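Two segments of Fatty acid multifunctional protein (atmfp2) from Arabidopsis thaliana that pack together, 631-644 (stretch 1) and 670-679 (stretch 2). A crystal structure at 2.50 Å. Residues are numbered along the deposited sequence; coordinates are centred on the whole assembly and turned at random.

Stretch 1 (631-644) TFFPVVNEACRVFA
Stretch 2 670-679: GIMFWADSIG

Stretch 1 is helical throughout, continuing a helix that begins earlier in the chain, and stretch 2 contributes a short helix that begins at I671. Their axes approach to 10.0 Å, and the N-to-C directions differ by 114° (signed crossing angle -114°), so the helices cross obliquely; contacts spread over about three turns of stretch 1, from F632 to F643. The register is fixed by V636 and I671, whose CA atoms lie 6.4 Å apart. No hydrogen bond spans the interface; the 472 Å² buried, both sides summed, is covered by apolar side chains in van der Waals contact.

The first turn of stretch 1 is kinked: the nitrogens of P634 and V635 have no bond to the preceding turn, and proline has no amide hydrogen to give. Regular i to i-4 bonding then runs from V636 N to F632 O (2.9 Å) through A644 N to C640 O (2.7 Å). T631 (chi1 m) does not reach stretch 2. F632 (phi/psi -109/-31, chi1 -82°, chi2 -80°) directs its CA-to-CB bond toward stretch 2 and places CB 3.9 Å from W674 CZ3. F633 starts sideways, but chi1 -81° and chi2 29° bring its ring nearer: F633 CE1 is 3.5 Å from W674 CH2 and 3.9 Å from I678 CD1, both contacts at the edge of the phenylalanine ring. The F633 ring and the six-membered ring of W674 have centroids 5.8 Å apart and planes at 69°, an oblique aromatic pair. W674 reaches this site with chi1 176° and chi2 72°, while I678 uses chi1 m and chi2 t.

V635 and V636, both chi1 t, close around I671. V635 CG1 lies 3.6 Å from I671 CD1, and V636 CG2 approaches the same methyl to 3.3 Å, the shortest contact between the stretches. V636 also packs on A675, CG1 lying 3.6 Å from A675 CB. With chi1 at -135°, between wells, and chi2 m, I671 is a knob in the hole formed by F632, V635, V636 and A639.

N637 points away, and E638 lies out of reach of stretch 2; R641 NH1 forms a salt bridge to E638 OE1 at 2.8 Å, with a weak hydrogen bond (124°), one turn along the same helix. A639 points toward stretch 2, its single methyl offering a small apolar surface, with CB 3.9 Å from I671 CG2 and 3.6 Å from M672 SD. M672 sets out sideways, and an all-m side chain (-65°, -71°, -67°) carries its end nearer, so that M672 CE lies 4.3 Å from C640 SG (C640 chi1 m) and equally 4.3 Å from F643 CD2. The F643 ring (chi1 t, chi2 50°) receives this methyl obliquely. V642 and A644 make no contact.

G670 (phi/psi 130/164) is the N-cap of the second helix, its O accepting from W674 N at 2.7 Å. G679 (111/128) leaves helical geometry with positive phi. At both glycines a CB would jam against the preceding carbonyl oxygen.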

# COMPACT_ATOMS: atom_id res chain seq x y z
N THR A 631 -21.08 13.61 2.17
CA THR A 631 -20.61 12.54 3.04
C THR A 631 -19.11 12.62 3.28
O THR A 631 -18.60 12.14 4.29
CB THR A 631 -20.98 11.15 2.46
OG1 THR A 631 -22.40 11.03 2.39
CG2 THR A 631 -20.44 10.04 3.34
N PHE A 632 -18.39 13.25 2.35
CA PHE A 632 -16.93 13.26 2.40
C PHE A 632 -16.33 14.62 2.77
O PHE A 632 -15.26 14.68 3.38
CB PHE A 632 -16.34 12.76 1.09
CG PHE A 632 -16.29 11.27 1.00
CD1 PHE A 632 -15.28 10.56 1.62
CD2 PHE A 632 -17.25 10.57 0.29
CE1 PHE A 632 -15.23 9.19 1.54
CE2 PHE A 632 -17.20 9.19 0.21
CZ PHE A 632 -16.19 8.50 0.83
N PHE A 633 -17.01 15.70 2.39
CA PHE A 633 -16.53 17.03 2.73
C PHE A 633 -16.47 17.25 4.24
O PHE A 633 -15.54 17.90 4.73
CB PHE A 633 -17.39 18.10 2.05
CG PHE A 633 -17.02 18.34 0.61
CD1 PHE A 633 -16.47 17.32 -0.16
CD2 PHE A 633 -17.23 19.57 0.02
CE1 PHE A 633 -16.13 17.53 -1.48
CE2 PHE A 633 -16.90 19.79 -1.31
CZ PHE A 633 -16.35 18.77 -2.06
N PRO A 634 -17.45 16.72 4.99
CA PRO A 634 -17.34 16.77 6.45
C PRO A 634 -16.14 15.98 6.96
O PRO A 634 -15.59 16.32 8.01
CB PRO A 634 -18.65 16.12 6.92
CG PRO A 634 -19.60 16.36 5.80
CD PRO A 634 -18.77 16.25 4.55
N VAL A 635 -15.74 14.94 6.23
CA VAL A 635 -14.53 14.19 6.58
C VAL A 635 -13.29 15.03 6.30
O VAL A 635 -12.35 15.05 7.10
CB VAL A 635 -14.44 12.85 5.82
CG1 VAL A 635 -13.06 12.25 5.99
CG2 VAL A 635 -15.51 11.89 6.30
N VAL A 636 -13.28 15.73 5.17
CA VAL A 636 -12.20 16.66 4.86
C VAL A 636 -12.12 17.68 5.99
O VAL A 636 -11.04 17.98 6.51
CB VAL A 636 -12.45 17.42 3.55
CG1 VAL A 636 -11.41 18.52 3.36
CG2 VAL A 636 -12.44 16.47 2.37
N ASN A 637 -13.27 18.21 6.37
CA ASN A 637 -13.37 19.19 7.44
C ASN A 637 -12.69 18.69 8.71
O ASN A 637 -11.98 19.43 9.38
CB ASN A 637 -14.84 19.51 7.72
CG ASN A 637 -15.02 20.79 8.51
OD1 ASN A 637 -14.11 21.61 8.59
ND2 ASN A 637 -16.20 20.97 9.08
N GLU A 638 -12.92 17.42 9.03
CA GLU A 638 -12.38 16.82 10.24
C GLU A 638 -10.89 16.54 10.09
O GLU A 638 -10.12 16.71 11.03
CB GLU A 638 -13.13 15.53 10.59
CG GLU A 638 -12.85 15.00 11.98
CD GLU A 638 -13.26 15.98 13.07
OE1 GLU A 638 -14.31 16.64 12.91
OE2 GLU A 638 -12.54 16.07 14.09
N ALA A 639 -10.50 16.11 8.90
CA ALA A 639 -9.10 15.87 8.59
C ALA A 639 -8.29 17.15 8.81
O ALA A 639 -7.14 17.10 9.24
CB ALA A 639 -8.94 15.38 7.17
N CYS A 640 -8.90 18.28 8.50
CA CYS A 640 -8.24 19.57 8.65
C CYS A 640 -8.07 19.94 10.12
O CYS A 640 -7.04 20.49 10.51
CB CYS A 640 -9.01 20.67 7.91
SG CYS A 640 -8.89 20.54 6.12
N ARG A 641 -9.08 19.65 10.93
CA ARG A 641 -8.98 19.83 12.37
C ARG A 641 -7.81 19.00 12.90
O ARG A 641 -6.97 19.50 13.65
CB ARG A 641 -10.27 19.39 13.06
CG ARG A 641 -11.50 20.21 12.70
CD ARG A 641 -12.67 19.86 13.61
NE ARG A 641 -13.83 20.73 13.41
CZ ARG A 641 -14.86 20.42 12.63
NH1 ARG A 641 -14.88 19.27 11.98
NH2 ARG A 641 -15.87 21.28 12.50
N VAL A 642 -7.77 17.74 12.49
CA VAL A 642 -6.69 16.84 12.89
C VAL A 642 -5.34 17.36 12.44
O VAL A 642 -4.36 17.33 13.19
CB VAL A 642 -6.91 15.42 12.31
CG1 VAL A 642 -5.61 14.63 12.33
CG2 VAL A 642 -8.00 14.70 13.08
N PHE A 643 -5.27 17.84 11.20
CA PHE A 643 -4.02 18.34 10.64
C PHE A 643 -3.58 19.64 11.30
O PHE A 643 -2.40 19.84 11.58
CB PHE A 643 -4.16 18.54 9.13
CG PHE A 643 -2.92 19.05 8.47
CD1 PHE A 643 -1.70 18.44 8.70
CD2 PHE A 643 -2.97 20.13 7.62
CE1 PHE A 643 -0.55 18.90 8.10
CE2 PHE A 643 -1.82 20.60 7.00
CZ PHE A 643 -0.61 19.98 7.25
N ALA A 644 -4.54 20.52 11.56
CA ALA A 644 -4.26 21.82 12.16
C ALA A 644 -3.84 21.67 13.62
O ALA A 644 -2.88 22.31 14.06
CB ALA A 644 -5.47 22.73 12.05
N GLY A 670 -5.80 10.36 -1.72
CA GLY A 670 -6.05 10.38 -0.29
C GLY A 670 -7.02 11.49 0.07
O GLY A 670 -7.23 12.41 -0.72
N ILE A 671 -7.59 11.42 1.27
CA ILE A 671 -8.63 12.36 1.68
C ILE A 671 -8.19 13.82 1.53
O ILE A 671 -8.99 14.68 1.17
CB ILE A 671 -9.09 12.10 3.13
CG1 ILE A 671 -10.61 12.14 3.24
CG2 ILE A 671 -8.44 13.09 4.09
CD1 ILE A 671 -11.19 13.53 3.19
N MET A 672 -6.91 14.09 1.79
CA MET A 672 -6.40 15.46 1.72
C MET A 672 -5.96 15.82 0.30
O MET A 672 -6.26 16.91 -0.19
CB MET A 672 -5.26 15.67 2.71
CG MET A 672 -5.67 15.56 4.17
SD MET A 672 -6.69 16.93 4.75
CE MET A 672 -5.52 18.28 4.67
N PHE A 673 -5.25 14.91 -0.35
CA PHE A 673 -4.84 15.11 -1.74
C PHE A 673 -6.07 15.32 -2.62
O PHE A 673 -6.03 16.11 -3.57
CB PHE A 673 -4.03 13.91 -2.24
CG PHE A 673 -3.56 14.05 -3.66
CD1 PHE A 673 -2.28 14.49 -3.94
CD2 PHE A 673 -4.39 13.73 -4.72
CE1 PHE A 673 -1.84 14.62 -5.24
CE2 PHE A 673 -3.96 13.86 -6.03
CZ PHE A 673 -2.68 14.30 -6.29
N TRP A 674 -7.15 14.62 -2.31
CA TRP A 674 -8.39 14.72 -3.06
C TRP A 674 -9.07 16.06 -2.79
O TRP A 674 -9.58 16.70 -3.71
CB TRP A 674 -9.33 13.57 -2.70
CG TRP A 674 -10.68 13.64 -3.34
CD1 TRP A 674 -10.98 13.41 -4.65
CD2 TRP A 674 -11.93 13.93 -2.70
NE1 TRP A 674 -12.32 13.56 -4.87
CE2 TRP A 674 -12.93 13.88 -3.68
CE3 TRP A 674 -12.29 14.24 -1.38
CZ2 TRP A 674 -14.28 14.12 -3.40
CZ3 TRP A 674 -13.63 14.48 -1.10
CH2 TRP A 674 -14.60 14.42 -2.10
N ALA A 675 -9.06 16.48 -1.53
CA ALA A 675 -9.64 17.76 -1.13
C ALA A 675 -9.04 18.92 -1.93
O ALA A 675 -9.76 19.78 -2.42
CB ALA A 675 -9.47 17.99 0.36
N ASP A 676 -7.71 18.94 -2.04
CA ASP A 676 -7.04 19.96 -2.82
C ASP A 676 -7.24 19.74 -4.31
O ASP A 676 -7.07 20.66 -5.12
CB ASP A 676 -5.55 20.01 -2.49
CG ASP A 676 -5.25 20.86 -1.27
OD1 ASP A 676 -4.20 20.64 -0.63
OD2 ASP A 676 -6.07 21.75 -0.95
N SER A 677 -7.61 18.52 -4.68
CA SER A 677 -7.88 18.18 -6.06
C SER A 677 -9.16 18.87 -6.53
O SER A 677 -9.36 19.10 -7.72
CB SER A 677 -8.00 16.66 -6.23
OG SER A 677 -8.32 16.32 -7.56
N ILE A 678 -10.02 19.19 -5.57
CA ILE A 678 -11.29 19.85 -5.86
C ILE A 678 -11.19 21.35 -5.63
O ILE A 678 -11.81 22.14 -6.34
CB ILE A 678 -12.42 19.28 -4.98
CG1 ILE A 678 -12.67 17.81 -5.33
CG2 ILE A 678 -13.70 20.09 -5.15
CD1 ILE A 678 -13.76 17.17 -4.50
N GLY A 679 -10.39 21.74 -4.64
CA GLY A 679 -10.20 23.14 -4.32
C GLY A 679 -10.82 23.52 -2.99
O GLY A 679 -11.99 23.25 -2.75